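Local structure of probable transcriptional regulator, LysR family protein (2QL3) at residues R77-V82 with L153-P158; A143-G148 with L167-K172. The protein probably acts as a DNA-binding transcription regulator of the LysR family, this chain being its C-terminal effector-binding domain without the DNA-binding part. All blocks are in the same frame, centred on the assembly; numbering follows the deposited sequence.

Contact 1 (R77-V82 with L153-P158)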
ATOM      1  N   ARG A  77     -11.850 -12.303 -10.560  1.00 32.03           N
ATOM      2  CA  ARG A  77     -11.777 -10.992 -11.221  1.00 34.48           C
ATOM      3  C   ARG A  77     -10.906 -11.066 -12.413  1.00 32.39           C
ATOM      4  O   ARG A  77      -9.879 -11.721 -12.421  1.00 32.61           O
ATOM      5  CB  ARG A  77     -11.203  -9.904 -10.292  1.00 36.33           C
ATOM      6  CG  ARG A  77     -11.892  -9.819  -8.932  1.00 39.98           C
ATOM      7  CD  ARG A  77     -12.768  -8.610  -8.867  1.00 46.21           C
ATOM      8  NE  ARG A  77     -12.170  -7.626  -7.962  1.00 48.68           N
ATOM      9  CZ  ARG A  77     -12.422  -6.307  -7.978  1.00 47.58           C
ATOM     10  NH1 ARG A  77     -13.289  -5.790  -8.864  1.00 45.71           N
ATOM     11  NH2 ARG A  77     -11.818  -5.517  -7.084  1.00 37.30           N
ATOM     12  N   GLU A  78     -11.343 -10.353 -13.419  1.00 33.49           N
ATOM     13  CA  GLU A  78     -10.626 -10.133 -14.661  1.00 34.03           C
ATOM     14  C   GLU A  78      -9.509  -9.095 -14.462  1.00 32.66           C
ATOM     15  O   GLU A  78      -9.768  -8.040 -13.928  1.00 32.78           O
ATOM     16  CB  GLU A  78     -11.653  -9.551 -15.614  1.00 35.85           C
ATOM     17  CG  GLU A  78     -12.264 -10.476 -16.615  1.00 40.89           C
ATOM     18  CD  GLU A  78     -11.758 -10.134 -18.015  1.00 48.77           C
ATOM     19  OE1 GLU A  78     -11.105 -11.030 -18.605  1.00 52.38           O
ATOM     20  OE2 GLU A  78     -12.004  -8.982 -18.519  1.00 46.69           O
ATOM     21  N   PRO A  79      -8.270  -9.377 -14.908  1.00 31.95           N
ATOM     22  CA  PRO A  79      -7.309  -8.240 -14.989  1.00 31.55           C
ATOM     23  C   PRO A  79      -7.879  -7.102 -15.843  1.00 31.05           C
ATOM     24  O   PRO A  79      -8.577  -7.381 -16.850  1.00 30.97           O
ATOM     25  CB  PRO A  79      -6.085  -8.814 -15.710  1.00 30.92           C
ATOM     26  CG  PRO A  79      -6.268 -10.326 -15.656  1.00 31.94           C
ATOM     27  CD  PRO A  79      -7.696 -10.668 -15.344  1.00 30.67           C
HETATM   28  N   MSE A  80      -7.587  -5.860 -15.428  1.00 29.58           N
HETATM   29  CA  MSE A  80      -7.981  -4.624 -16.121  1.00 29.67           C
HETATM   30  C   MSE A  80      -6.804  -3.649 -16.328  1.00 28.55           C
HETATM   31  O   MSE A  80      -5.815  -3.642 -15.596  1.00 26.01           O
HETATM   32  CB  MSE A  80      -9.116  -3.912 -15.385  1.00 30.86           C
HETATM   33  CG  MSE A  80      -8.716  -3.243 -14.063  1.00 34.62           C
HETATM   34 SE   MSE A  80     -10.172  -3.319 -12.700  0.50 34.33          SE
HETATM   35  CE  MSE A  80      -9.909  -5.092 -11.894  1.00 38.12           C
ATOM     36  N   VAL A  81      -6.910  -2.876 -17.393  1.00 27.32           N
ATOM     37  CA  VAL A  81      -5.983  -1.791 -17.638  1.00 26.61           C
ATOM     38  C   VAL A  81      -6.433  -0.561 -16.846  1.00 26.09           C
ATOM     39  O   VAL A  81      -7.632  -0.340 -16.712  1.00 25.16           O
ATOM     40  CB  VAL A  81      -5.839  -1.498 -19.202  1.00 24.50           C
ATOM     41  CG1 VAL A  81      -5.259  -0.146 -19.444  1.00 23.17           C
ATOM     42  CG2 VAL A  81      -4.890  -2.537 -19.775  1.00 26.20           C
ATOM     43  N   VAL A  82      -5.459   0.190 -16.303  1.00 24.63           N
ATOM     44  CA  VAL A  82      -5.745   1.402 -15.585  1.00 23.77           C
ATOM     45  C   VAL A  82      -4.899   2.465 -16.199  1.00 24.90           C
ATOM     46  O   VAL A  82      -3.694   2.268 -16.409  1.00 25.41           O
ATOM     47  CB  VAL A  82      -5.554   1.236 -14.017  1.00 24.99           C
ATOM     48  CG1 VAL A  82      -6.101   2.438 -13.267  1.00 21.79           C
ATOM     49  CG2 VAL A  82      -6.217  -0.052 -13.506  1.00 24.55           C
ATOM     50  N   LEU A 153      -1.663  -2.676 -15.181  1.00 30.17           N
ATOM     51  CA  LEU A 153      -2.757  -3.636 -15.066  1.00 31.95           C
ATOM     52  C   LEU A 153      -2.862  -4.158 -13.663  1.00 30.94           C
ATOM     53  O   LEU A 153      -1.849  -4.421 -13.027  1.00 31.15           O
ATOM     54  CB  LEU A 153      -2.645  -4.763 -16.095  1.00 33.32           C
ATOM     55  CG  LEU A 153      -1.501  -5.731 -16.257  1.00 38.02           C
ATOM     56  CD1 LEU A 153      -1.928  -7.061 -15.659  1.00 37.99           C
ATOM     57  CD2 LEU A 153      -1.203  -5.930 -17.727  1.00 36.81           C
ATOM     58  N   LEU A 154      -4.104  -4.290 -13.199  1.00 30.77           N
ATOM     59  CA  LEU A 154      -4.428  -4.610 -11.806  1.00 29.52           C
ATOM     60  C   LEU A 154      -5.543  -5.635 -11.749  1.00 29.70           C
ATOM     61  O   LEU A 154      -6.453  -5.661 -12.593  1.00 29.16           O
ATOM     62  CB  LEU A 154      -4.853  -3.339 -11.024  1.00 29.81           C
ATOM     63  CG  LEU A 154      -3.816  -2.185 -10.790  1.00 26.34           C
ATOM     64  CD1 LEU A 154      -4.500  -0.983 -10.211  1.00 21.44           C
ATOM     65  CD2 LEU A 154      -2.530  -2.546  -9.969  1.00 24.87           C
ATOM     66  N   LEU A 155      -5.476  -6.463 -10.707  1.00 30.86           N
ATOM     67  CA  LEU A 155      -6.388  -7.576 -10.498  1.00 31.36           C
ATOM     68  C   LEU A 155      -7.556  -7.129  -9.633  1.00 31.11           C
ATOM     69  O   LEU A 155      -8.550  -7.846  -9.501  1.00 31.24           O
ATOM     70  CB  LEU A 155      -5.659  -8.767  -9.837  1.00 31.88           C
ATOM     71  CG  LEU A 155      -4.903  -9.694 -10.796  1.00 36.03           C
ATOM     72  CD1 LEU A 155      -5.912 -10.525 -11.543  1.00 41.67           C
ATOM     73  CD2 LEU A 155      -4.091  -8.940 -11.840  1.00 42.78           C
ATOM     74  N   GLN A 156      -7.413  -5.979  -9.000  1.00 29.11           N
ATOM     75  CA  GLN A 156      -8.504  -5.484  -8.209  1.00 29.76           C
ATOM     76  C   GLN A 156      -8.756  -4.007  -8.455  1.00 28.45           C
ATOM     77  O   GLN A 156      -7.893  -3.275  -8.941  1.00 27.86           O
ATOM     78  CB  GLN A 156      -8.222  -5.704  -6.732  1.00 31.11           C
ATOM     79  CG  GLN A 156      -7.848  -7.146  -6.377  1.00 33.97           C
ATOM     80  CD  GLN A 156      -7.640  -7.255  -4.934  1.00 40.80           C
ATOM     81  OE1 GLN A 156      -6.491  -7.192  -4.449  1.00 44.41           O
ATOM     82  NE2 GLN A 156      -8.748  -7.344  -4.197  1.00 38.42           N
ATOM     83  N   ARG A 157      -9.934  -3.580  -8.056  1.00 27.47           N
ATOM     84  CA  ARG A 157     -10.398  -2.234  -8.318  1.00 27.35           C
ATOM     85  C   ARG A 157     -10.992  -1.616  -7.050  1.00 27.40           C
ATOM     86  O   ARG A 157     -12.103  -1.919  -6.701  1.00 26.38           O
ATOM     87  CB  ARG A 157     -11.425  -2.228  -9.454  1.00 26.79           C
ATOM     88  CG  ARG A 157     -12.179  -0.918  -9.527  1.00 25.80           C
ATOM     89  CD  ARG A 157     -12.349  -0.278 -10.841  1.00 32.33           C
ATOM     90  NE  ARG A 157     -13.562  -0.641 -11.544  1.00 35.07           N
ATOM     91  CZ  ARG A 157     -14.297   0.154 -12.334  1.00 35.07           C
ATOM     92  NH1 ARG A 157     -15.351  -0.378 -12.935  1.00 37.94           N
ATOM     93  NH2 ARG A 157     -14.054   1.446 -12.532  1.00 30.35           N
ATOM     94  N   PRO A 158     -10.245  -0.686  -6.403  1.00 27.93           N
ATOM     95  CA  PRO A 158     -10.818   0.120  -5.309  1.00 27.55           C
ATOM     96  C   PRO A 158     -12.162   0.709  -5.690  1.00 27.58           C
ATOM     97  O   PRO A 158     -12.366   1.125  -6.840  1.00 28.27           O
ATOM     98  CB  PRO A 158      -9.776   1.217  -5.090  1.00 26.14           C
ATOM     99  CG  PRO A 158      -8.479   0.521  -5.454  1.00 27.49           C
ATOM    100  CD  PRO A 158      -8.826  -0.350  -6.657  1.00 26.90           C
TER

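Contact 2 (A143-G148 with L167-K172)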
ATOM      1  N   ALA A 143      -1.514   5.574  -8.040  1.00 22.23           N
ATOM      2  CA  ALA A 143      -1.169   7.008  -7.952  1.00 23.38           C
ATOM      3  C   ALA A 143      -0.254   7.467  -9.098  1.00 23.53           C
ATOM      4  O   ALA A 143      -0.450   8.559  -9.644  1.00 22.98           O
ATOM      5  CB  ALA A 143      -0.520   7.323  -6.643  1.00 23.25           C
ATOM      6  N   PHE A 144       0.732   6.631  -9.464  1.00 24.35           N
ATOM      7  CA  PHE A 144       1.629   6.932 -10.586  1.00 24.74           C
ATOM      8  C   PHE A 144       0.829   7.008 -11.909  1.00 23.96           C
ATOM      9  O   PHE A 144       0.987   7.927 -12.699  1.00 26.22           O
ATOM     10  CB  PHE A 144       2.767   5.907 -10.699  1.00 24.87           C
ATOM     11  CG  PHE A 144       3.997   6.196  -9.852  1.00 25.78           C
ATOM     12  CD1 PHE A 144       3.922   6.910  -8.692  1.00 26.43           C
ATOM     13  CD2 PHE A 144       5.246   5.708 -10.244  1.00 26.80           C
ATOM     14  CE1 PHE A 144       5.039   7.180  -7.922  1.00 27.45           C
ATOM     15  CE2 PHE A 144       6.386   5.977  -9.458  1.00 27.73           C
ATOM     16  CZ  PHE A 144       6.270   6.680  -8.289  1.00 27.47           C
ATOM     17  N   VAL A 145      -0.015   6.036 -12.170  1.00 25.31           N
ATOM     18  CA  VAL A 145      -0.848   6.036 -13.375  1.00 24.21           C
ATOM     19  C   VAL A 145      -1.812   7.256 -13.400  1.00 24.30           C
ATOM     20  O   VAL A 145      -2.000   7.887 -14.450  1.00 25.28           O
ATOM     21  CB  VAL A 145      -1.625   4.663 -13.491  1.00 24.33           C
ATOM     22  CG1 VAL A 145      -2.713   4.739 -14.494  1.00 25.62           C
ATOM     23  CG2 VAL A 145      -0.635   3.509 -13.872  1.00 24.73           C
ATOM     24  N   GLY A 146      -2.425   7.598 -12.266  1.00 24.17           N
ATOM     25  CA  GLY A 146      -3.390   8.700 -12.221  1.00 24.09           C
ATOM     26  C   GLY A 146      -2.700  10.031 -12.543  1.00 25.61           C
ATOM     27  O   GLY A 146      -3.272  10.915 -13.167  1.00 24.35           O
ATOM     28  N   ARG A 147      -1.443  10.150 -12.114  1.00 26.75           N
ATOM     29  CA  ARG A 147      -0.598  11.301 -12.404  1.00 26.71           C
ATOM     30  C   ARG A 147      -0.004  11.335 -13.847  1.00 27.14           C
ATOM     31  O   ARG A 147       0.451  12.345 -14.275  1.00 28.64           O
ATOM     32  CB  ARG A 147       0.494  11.443 -11.301  1.00 25.78           C
ATOM     33  CG  ARG A 147       1.453  12.581 -11.513  1.00 27.23           C
ATOM     34  CD  ARG A 147       0.797  13.986 -11.495  1.00 27.18           C
ATOM     35  NE  ARG A 147       0.202  14.293 -10.188  1.00 31.59           N
ATOM     36  CZ  ARG A 147      -0.205  15.499  -9.784  1.00 31.18           C
ATOM     37  NH1 ARG A 147      -0.093  16.559 -10.576  1.00 31.69           N
ATOM     38  NH2 ARG A 147      -0.706  15.660  -8.563  1.00 30.33           N
ATOM     39  N   GLY A 148      -0.039  10.247 -14.597  1.00 27.74           N
ATOM     40  CA  GLY A 148       0.380  10.287 -15.981  1.00 27.38           C
ATOM     41  C   GLY A 148       1.713   9.606 -16.250  1.00 27.70           C
ATOM     42  O   GLY A 148       2.236   9.729 -17.352  1.00 28.02           O
ATOM     43  N   LEU A 167      -6.480  12.309  -7.715  1.00 26.05           N
ATOM     44  CA  LEU A 167      -6.601  12.248  -9.167  1.00 26.17           C
ATOM     45  C   LEU A 167      -7.427  11.052  -9.608  1.00 26.44           C
ATOM     46  O   LEU A 167      -7.458  10.045  -8.890  1.00 25.13           O
ATOM     47  CB  LEU A 167      -5.229  12.216  -9.821  1.00 26.68           C
ATOM     48  CG  LEU A 167      -4.470  13.517  -9.725  1.00 25.36           C
ATOM     49  CD1 LEU A 167      -3.210  13.377 -10.523  1.00 25.90           C
ATOM     50  CD2 LEU A 167      -5.292  14.767 -10.220  1.00 28.77           C
ATOM     51  N   PRO A 168      -8.114  11.161 -10.765  1.00 27.40           N
ATOM     52  CA  PRO A 168      -8.933  10.011 -11.147  1.00 26.99           C
ATOM     53  C   PRO A 168      -8.086   9.002 -11.888  1.00 28.06           C
ATOM     54  O   PRO A 168      -6.980   9.282 -12.380  1.00 27.71           O
ATOM     55  CB  PRO A 168      -9.981  10.607 -12.076  1.00 27.09           C
ATOM     56  CG  PRO A 168      -9.221  11.683 -12.793  1.00 27.69           C
ATOM     57  CD  PRO A 168      -8.231  12.254 -11.760  1.00 27.31           C
ATOM     58  N   VAL A 169      -8.624   7.812 -11.957  1.00 28.04           N
ATOM     59  CA  VAL A 169      -7.988   6.771 -12.674  1.00 28.78           C
ATOM     60  C   VAL A 169      -9.096   6.232 -13.586  1.00 28.58           C
ATOM     61  O   VAL A 169     -10.289   6.293 -13.245  1.00 28.90           O
ATOM     62  CB  VAL A 169      -7.462   5.821 -11.599  1.00 29.39           C
ATOM     63  CG1 VAL A 169      -8.238   4.558 -11.496  1.00 31.00           C
ATOM     64  CG2 VAL A 169      -5.919   5.790 -11.580  1.00 30.12           C
ATOM     65  N   VAL A 170      -8.706   5.729 -14.751  1.00 27.60           N
ATOM     66  CA  VAL A 170      -9.641   5.281 -15.755  1.00 26.98           C
ATOM     67  C   VAL A 170      -9.353   3.819 -16.029  1.00 28.73           C
ATOM     68  O   VAL A 170      -8.273   3.449 -16.525  1.00 28.82           O
ATOM     69  CB  VAL A 170      -9.539   6.090 -17.074  1.00 27.34           C
ATOM     70  CG1 VAL A 170     -10.582   5.531 -18.135  1.00 26.07           C
ATOM     71  CG2 VAL A 170      -9.704   7.619 -16.818  1.00 21.37           C
ATOM     72  N   VAL A 171     -10.351   2.999 -15.706  1.00 28.62           N
ATOM     73  CA  VAL A 171     -10.214   1.544 -15.608  1.00 28.37           C
ATOM     74  C   VAL A 171     -10.884   1.010 -16.845  1.00 29.23           C
ATOM     75  O   VAL A 171     -12.020   1.362 -17.159  1.00 29.57           O
ATOM     76  CB  VAL A 171     -10.885   1.038 -14.269  1.00 27.46           C
ATOM     77  CG1 VAL A 171     -11.043  -0.423 -14.242  1.00 29.96           C
ATOM     78  CG2 VAL A 171     -10.062   1.504 -13.047  1.00 28.79           C
ATOM     79  N   LYS A 172     -10.160   0.197 -17.611  1.00 29.85           N
ATOM     80  CA  LYS A 172     -10.731  -0.380 -18.811  1.00 29.89           C
ATOM     81  C   LYS A 172     -10.547  -1.884 -18.906  1.00 29.98           C
ATOM     82  O   LYS A 172      -9.455  -2.403 -18.535  1.00 29.67           O
ATOM     83  CB  LYS A 172     -10.112   0.295 -20.036  1.00 30.69           C
ATOM     84  CG  LYS A 172     -10.313   1.775 -20.026  1.00 31.23           C
ATOM     85  CD  LYS A 172     -10.065   2.340 -21.357  1.00 35.46           C
ATOM     86  CE  LYS A 172     -11.328   2.974 -21.837  1.00 39.17           C
ATOM     87  NZ  LYS A 172     -11.142   4.428 -21.693  1.00 40.17           N
TER
HETATM   88  O   HOH W   1      -5.731  11.125 -13.963  1.00 19.72           O

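Contact 1 (R77-V82 with L153-P158)
M80, present as selenomethionine, and L154 form a hydrogen-bonded antiparallel pair: M80 N donates to L154 O (3.1 Å, 165° at the hydrogen), and L154 N returns the bond to M80 O (3.0 Å). V81 and L153 follow as a non-hydrogen-bonded pair. Apolar packing flanks the ladder. P79 and L155 lie side by side, ring CG against CD1, next to H117 of helix 114-125; V82 CG2 meets L154 CD1 at 3.8 Å, the two side chains crossing at about a right angle. On the other side of the M80-L154 pair, M80 SE rests on R157 CB (3.6 Å), while a bend at chi3 of M80 (84°) sets its CE 3.8 Å from L155 C. R77 CB touches L155 O, and its guanidinium passes Q156 CA, with R157 O in plane at its edge; R77 NH2 comes within 2.9 Å of R157 N, but both are donors and this is not a hydrogen bond. R77 NE is buried without a polar partner, whereas R157 NH2 has a salt bridge to D161. This strand pair belongs to one lobe of the two-lobed LysR effector-binding domain, where strand 69-84, bonded through R77 to V182 of strand 182-189, enters it.

Contact 2 (A143-G148 with L167-K172)
V145 CG1 faces V169 CG2 at 4.5 Å, a loose apolar touch on the flank of helix 138-147; V145 also packs on V107 of strand 106-109. One residue on, the backbones draw together. G146, with no side chain between, brings its CA to 3.6 Å from P168 O. The same G146 CA lies 3.9 Å from V169 CG2. A single water bridges the segments here, donating to G146 O (2.6 Å) and to P168 O (2.7 Å). In this way the last turn of the helix packs against residues 167-169, which lead into strand 169-173, joining helix and sheet within one alpha/beta lobe of a periplasmic-binding-protein-like fold. R147 reaches back over L167. Its CG stands anti to the backbone N (chi1 178°), and the chain bends at chi2 and chi3; one face of the guanidinium lies over L167 CD1. This L167 CD1 is 3.5 Å from R147 NE and sits off the centre of the group, toward its rim. NE also forms a salt bridge to E165, and the side chain packs on Y25 of the second subunit. An alanine here would probably leave E165 without its charged mate and one side of L167 CD1 uncovered. G148 ends the helix in a Schellman motif: at positive phi (107°) its N bonds to V145 O (3.1 Å) and weakly to F144 O.

In the fold
The two contacts, with centres 12 Å apart, both reach the same sheet and alternate along the chain. Strand 69-84 supplies the first segment of contact 1 and lies beside strand 169-173 of contact 2: V81 O to K172 N, at 2.7 Å, is a probable hydrogen bond. Side chains join them too, M80 SE meeting V171 CG1 at 3.4 Å and V82 CG1 meeting V169 CG1 at 3.5 Å, while V145 CG1 of the helix packs on V82 O. Contact 1 lies nearer the middle of the chain, with the R77 side chain about 6 Å from a bound phosphate, probably a crystallisation ion; contact 2 lies farther out, where its helix meets the second subunit.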